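Local atomic coordinates of STIL N-terminal domain-containing protein (Trichoplax adhaerens, PDB entry 5OI9), a protein that probably takes part in centriole assembly as a member of the STIL family, here represented by its N-terminal domain; STIL itself binds CEP85 directly. Residues P249-S252 with S253-L256. Numbering follows the deposited sequence.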
ATOM      1  N   PRO A 249     -19.564 -12.156  -7.428  1.00 21.06           N
ATOM      2  CA  PRO A 249     -19.350 -11.956  -8.872  1.00 22.25           C
ATOM      3  C   PRO A 249     -20.305 -10.957  -9.504  1.00 20.65           C
ATOM      4  O   PRO A 249     -19.995 -10.428 -10.579  1.00 19.54           O
ATOM      5  CB  PRO A 249     -19.540 -13.365  -9.457  1.00 23.31           C
ATOM      6  CG  PRO A 249     -20.333 -14.106  -8.431  1.00 21.60           C
ATOM      7  CD  PRO A 249     -19.921 -13.547  -7.104  1.00 22.29           C
ATOM      8  N   LYS A 250     -21.445 -10.670  -8.872  1.00 19.06           N
ATOM      9  CA  LYS A 250     -22.367  -9.664  -9.388  1.00 16.18           C
ATOM     10  C   LYS A 250     -21.783  -8.257  -9.358  1.00 17.90           C
ATOM     11  O   LYS A 250     -22.358  -7.357  -9.979  1.00 12.95           O
ATOM     12  CB  LYS A 250     -23.673  -9.685  -8.592  1.00 18.18           C
ATOM     13  CG  LYS A 250     -24.482 -10.961  -8.760  1.00 32.23           C
ATOM     14  CD  LYS A 250     -25.783 -10.900  -7.976  1.00 37.06           C
ATOM     15  CE  LYS A 250     -25.528 -10.926  -6.475  1.00 36.03           C
ATOM     16  NZ  LYS A 250     -24.921 -12.214  -6.037  1.00 45.01           N
ATOM     17  N   LEU A 251     -20.661  -8.050  -8.660  1.00 15.65           N
ATOM     18  CA  LEU A 251     -20.067  -6.721  -8.553  1.00 15.69           C
ATOM     19  C   LEU A 251     -19.708  -6.122  -9.908  1.00 16.96           C
ATOM     20  O   LEU A 251     -19.580  -4.898 -10.017  1.00 17.43           O
ATOM     21  CB  LEU A 251     -18.816  -6.776  -7.675  1.00 12.79           C
ATOM     22  CG  LEU A 251     -19.026  -6.921  -6.168  1.00 13.37           C
ATOM     23  CD1 LEU A 251     -17.705  -7.235  -5.486  1.00 11.08           C
ATOM     24  CD2 LEU A 251     -19.649  -5.656  -5.593  1.00 12.27           C
ATOM     25  N   SER A 252     -19.541  -6.949 -10.940  1.00 15.74           N
ATOM     26  CA  SER A 252     -19.092  -6.431 -12.229  1.00 19.66           C
ATOM     27  C   SER A 252     -20.146  -5.553 -12.899  1.00 13.96           C
ATOM     28  O   SER A 252     -19.792  -4.657 -13.675  1.00 14.10           O
ATOM     29  CB  SER A 252     -18.688  -7.585 -13.148  1.00 19.13           C
ATOM     30  OG  SER A 252     -19.759  -8.492 -13.341  1.00 25.08           O
ATOM     31  N   SER A 253     -21.435  -5.772 -12.618  1.00 14.61           N
ATOM     32  CA  SER A 253     -22.464  -4.965 -13.265  1.00 18.04           C
ATOM     33  C   SER A 253     -23.598  -4.514 -12.353  1.00 16.43           C
ATOM     34  O   SER A 253     -24.467  -3.767 -12.815  1.00 13.80           O
ATOM     35  CB  SER A 253     -23.055  -5.719 -14.471  1.00 16.64           C
ATOM     36  OG  SER A 253     -23.530  -6.996 -14.092  1.00 22.62           O
ATOM     37  N   ILE A 254     -23.626  -4.927 -11.092  1.00 14.76           N
ATOM     38  CA  ILE A 254     -24.643  -4.407 -10.169  1.00 13.56           C
ATOM     39  C   ILE A 254     -24.431  -2.905  -9.994  1.00 14.84           C
ATOM     40  O   ILE A 254     -23.275  -2.444  -9.994  1.00 10.49           O
ATOM     41  CB  ILE A 254     -24.567  -5.150  -8.825  1.00 17.18           C
ATOM     42  CG1 ILE A 254     -25.808  -4.890  -7.963  1.00 20.63           C
ATOM     43  CG2 ILE A 254     -23.296  -4.791  -8.057  1.00 11.57           C
ATOM     44  CD1 ILE A 254     -25.826  -5.682  -6.672  1.00 25.01           C
ATOM     45  N   PRO A 255     -25.488  -2.095  -9.895  1.00 15.42           N
ATOM     46  CA  PRO A 255     -25.294  -0.643  -9.723  1.00 16.30           C
ATOM     47  C   PRO A 255     -24.729  -0.326  -8.345  1.00 14.74           C
ATOM     48  O   PRO A 255     -25.366  -0.588  -7.323  1.00 17.36           O
ATOM     49  CB  PRO A 255     -26.706  -0.074  -9.904  1.00 17.74           C
ATOM     50  CG  PRO A 255     -27.618  -1.213  -9.579  1.00 16.83           C
ATOM     51  CD  PRO A 255     -26.909  -2.441 -10.069  1.00 15.36           C
ATOM     52  N   LEU A 256     -23.531   0.252  -8.324  1.00 13.73           N
ATOM     53  CA  LEU A 256     -22.810   0.526  -7.090  1.00  9.33           C
ATOM     54  C   LEU A 256     -22.775   2.024  -6.816  1.00  9.89           C
ATOM     55  O   LEU A 256     -22.653   2.832  -7.741  1.00  9.81           O
ATOM     56  CB  LEU A 256     -21.385  -0.032  -7.161  1.00 10.45           C
ATOM     57  CG  LEU A 256     -21.282  -1.557  -7.260  1.00 10.51           C
ATOM     58  CD1 LEU A 256     -19.846  -1.996  -7.488  1.00 14.96           C
ATOM     59  CD2 LEU A 256     -21.852  -2.206  -6.002  1.00  8.47           C
TER
HETATM   60  O   HOH W   1     -20.628  -2.499 -10.928  1.00 14.59           O
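The flat group at the centre is the carbonyl of K250, which meets two backbone amides of the residues that follow. The N of I254 stands almost straight ahead of the carbonyl O, with a C=O...N angle of 171° and 3.0 Å from K250 O to I254 N. The N of S253 comes instead from above the carbonyl plane, 46° out of it, and its bond to K250 O is longer at 3.2 Å. I254 also leans on this oxygen with its side chain: CG2 lies 3.3 Å from K250 O and 3.8 Å from L251 CA. With CG1 anti to the backbone N (chi1 -166°), CG2 lies between that N and the carbonyl carbon, on the side facing K250 O. A water donates to both L251 O and I254 O and so ties the turn to the extended chain beyond it.

On the buried side of the turn, the side chains of L251 and L256 cross at about a right angle, and CD2 of L251 touches CD2 of L256 at 4.1 Å. Both leucines are buried against Y232 of strand 229-235 and L285, while the amino group of K250 makes a salt bridge with D248. S252 and S253 are exposed, but their carbonyl oxygens bond to T286 and N287, respectively.

The arrangement is one short turn of 3-10 helix, 249-252, whose end carries a bifurcated carbonyl, K250 O taking an i to i+3 and an i to i+4 bond; it is part of the loop joining edge strand 241-245 to strand 256-264, past the intervening strand 229-235, in the mixed sheet of this STIL N-terminal domain.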